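PDB 3FGY: SnoaL-like domain-containing protein from Burkholderia xenovorans LB400, which is of unknown function but belongs to the NTF2-like superfamily, whose cone-shaped fold often encloses a pocket for small molecules. Local coordinates for residues M64-Y69 against T89-S94. Sequence-based numbering, arbitrary orientation. Where two conformers were deposited one is given.
Sequences MVEISY and TGRVKS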
loop_
_atom_site.group_PDB
_atom_site.type_symbol
_atom_site.label_atom_id
_atom_site.label_comp_id
_atom_site.label_asym_id
_atom_site.label_seq_id
_atom_site.Cartn_x
_atom_site.Cartn_y
_atom_site.Cartn_z
HETATM N N MSE A 64 -5.350 -22.313 1.123
HETATM C CA MSE A 64 -3.906 -22.274 1.291
HETATM C C MSE A 64 -3.387 -21.410 2.411
HETATM O O MSE A 64 -2.244 -21.581 2.801
HETATM C CB MSE A 64 -3.231 -21.935 -0.019
HETATM C CG MSE A 64 -3.353 -23.072 -0.988
HETATM SE SE MSE A 64 -2.570 -22.590 -2.628
HETATM C CE MSE A 64 -0.838 -23.532 -2.534
ATOM N N VAL A 65 -4.227 -20.568 3.005
ATOM C CA VAL A 65 -3.744 -19.674 4.059
ATOM C C VAL A 65 -4.794 -19.470 5.140
ATOM O O VAL A 65 -6.005 -19.469 4.872
ATOM C CB VAL A 65 -3.262 -18.318 3.499
ATOM C CG1 VAL A 65 -4.417 -17.456 3.020
ATOM C CG2 VAL A 65 -2.475 -17.553 4.556
ATOM N N GLU A 66 -4.304 -19.363 6.378
ATOM C CA GLU A 66 -5.089 -18.981 7.535
ATOM C C GLU A 66 -4.721 -17.530 7.787
ATOM O O GLU A 66 -3.533 -17.208 7.880
ATOM C CB GLU A 66 -4.707 -19.849 8.731
ATOM C CG GLU A 66 -5.113 -21.324 8.584
ATOM C CD GLU A 66 -4.399 -22.268 9.531
ATOM O OE1 GLU A 66 -3.612 -21.799 10.371
ATOM O OE2 GLU A 66 -4.638 -23.504 9.444
ATOM N N ILE A 67 -5.715 -16.648 7.826
ATOM C CA ILE A 67 -5.443 -15.237 7.990
ATOM C C ILE A 67 -6.322 -14.646 9.091
ATOM O O ILE A 67 -7.516 -14.982 9.225
ATOM C CB ILE A 67 -5.565 -14.470 6.655
ATOM C CG1 ILE A 67 -5.022 -13.045 6.805
ATOM C CG2 ILE A 67 -7.009 -14.505 6.142
ATOM C CD1 ILE A 67 -4.902 -12.294 5.502
ATOM N N SER A 68 -5.703 -13.798 9.900
ATOM C CA SER A 68 -6.345 -13.136 11.037
ATOM C C SER A 68 -6.086 -11.646 10.947
ATOM O O SER A 68 -4.982 -11.235 10.624
ATOM C CB SER A 68 -5.744 -13.628 12.365
ATOM O OG SER A 68 -6.017 -14.992 12.604
ATOM N N TYR A 69 -7.074 -10.846 11.314
ATOM C CA TYR A 69 -6.936 -9.406 11.358
ATOM C C TYR A 69 -7.152 -9.007 12.820
ATOM O O TYR A 69 -8.296 -9.055 13.298
ATOM C CB TYR A 69 -7.989 -8.769 10.425
ATOM C CG TYR A 69 -7.984 -9.379 9.027
ATOM C CD1 TYR A 69 -7.115 -8.909 8.034
ATOM C CD2 TYR A 69 -8.806 -10.467 8.719
ATOM C CE1 TYR A 69 -7.099 -9.483 6.752
ATOM C CE2 TYR A 69 -8.805 -11.057 7.443
ATOM C CZ TYR A 69 -7.941 -10.569 6.464
ATOM O OH TYR A 69 -7.951 -11.167 5.206
ATOM N N THR A 89 -2.087 -11.189 10.438
ATOM C CA THR A 89 -1.167 -12.255 10.758
ATOM C C THR A 89 -1.691 -13.527 10.088
ATOM O O THR A 89 -2.901 -13.690 9.869
ATOM C CB THR A 89 -1.016 -12.455 12.266
ATOM O OG1 THR A 89 -2.280 -12.800 12.834
ATOM C CG2 THR A 89 -0.486 -11.184 12.930
ATOM N N GLY A 90 -0.802 -14.418 9.692
ATOM C CA GLY A 90 -1.240 -15.610 9.022
ATOM C C GLY A 90 -0.311 -16.795 9.097
ATOM O O GLY A 90 0.803 -16.709 9.610
ATOM N N ARG A 91 -0.795 -17.904 8.561
ATOM C CA ARG A 91 -0.030 -19.116 8.439
ATOM C C ARG A 91 -0.364 -19.801 7.127
ATOM O O ARG A 91 -1.528 -19.906 6.740
ATOM C CB ARG A 91 -0.288 -20.025 9.615
ATOM C CG ARG A 91 0.600 -21.263 9.632
ATOM C CD ARG A 91 0.563 -21.906 11.016
ATOM N NE ARG A 91 -0.760 -22.469 11.306
ATOM C CZ ARG A 91 -1.130 -23.023 12.474
ATOM N NH1 ARG A 91 -0.296 -23.127 13.510
ATOM N NH2 ARG A 91 -2.363 -23.497 12.603
ATOM N N VAL A 92 0.677 -20.210 6.425
ATOM C CA VAL A 92 0.540 -20.897 5.152
ATOM C C VAL A 92 0.360 -22.374 5.421
ATOM O O VAL A 92 1.186 -23.004 6.086
ATOM C CB VAL A 92 1.752 -20.638 4.219
ATOM C CG1 VAL A 92 1.605 -21.441 2.927
ATOM C CG2 VAL A 92 1.885 -19.156 3.906
ATOM N N LYS A 93 -0.741 -22.944 4.951
ATOM C CA LYS A 93 -1.078 -24.314 5.323
ATOM C C LYS A 93 -0.056 -25.349 4.831
ATOM O O LYS A 93 0.273 -26.285 5.568
ATOM C CB LYS A 93 -2.509 -24.655 4.874
ATOM C CG LYS A 93 -3.621 -23.867 5.559
ATOM C CD LYS A 93 -4.995 -24.483 5.206
ATOM C CE LYS A 93 -6.206 -23.722 5.773
ATOM N NZ LYS A 93 -6.678 -24.179 7.162
ATOM N N SER A 94 0.463 -25.192 3.609
ATOM C CA SER A 94 1.314 -26.222 2.988
ATOM C C SER A 94 2.715 -26.232 3.567
ATOM O O SER A 94 3.340 -27.284 3.694
ATOM C CB SER A 94 1.416 -26.003 1.482
ATOM O OG SER A 94 2.046 -24.787 1.168
HETATM O O HOH W 1 -0.902 -23.610 1.617
#
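Glu66 and Arg91 form one of two hydrogen-bonded pairs in an antiparallel ladder that closes the far end of the hairpin between strands 65-78 and 81-92, at the edge of the curved sheet of this NTF2-like fold. The axes of strand pieces 65-68 and 89-92 approach to 4.7 Å, and strand 65-78 is outermost within the chain. Glu66 N donates to Arg91 O in an almost straight bond (2.9 Å, 179°), and Arg91 N returns one to Glu66 O. Ser68 and Thr89 form the other such pair, beyond the non-hydrogen-bonded pair Ile67-Gly90. Where helix 50-64 gives way to the strand, Lys93 N donates to Met64 O from above the carbonyl plane; a water also donates to this oxygen (2.7 Å) and accepts from Ser94 N, so one oxygen holds Lys93 directly and Ser94 through the water.

Val65 CG2, anti to its backbone N, lies 3.3 Å from Arg91 O, on the face shared with Ile67 and Val92, where Val65 also meets Phe99 of the next strand; the side chain of Ile67 lies about 4 Å from a bound unidentified ligand. On the other face Glu66 and Arg91 run side by side in a salt bridge: Arg91 NE meets Glu66 OE1 on its syn side, 32° out of the carboxylate plane, while NH2 adds a weak bond to the same oxygen. The Lys93 side chain crosses that of Glu66 at about a right angle, and its NZ takes the anti lone pair of OE2 (3.1 Å). The carboxylate thus joins strand residue Arg91 to Lys93 just beyond it; its negative charge is probably stabilised by both cations.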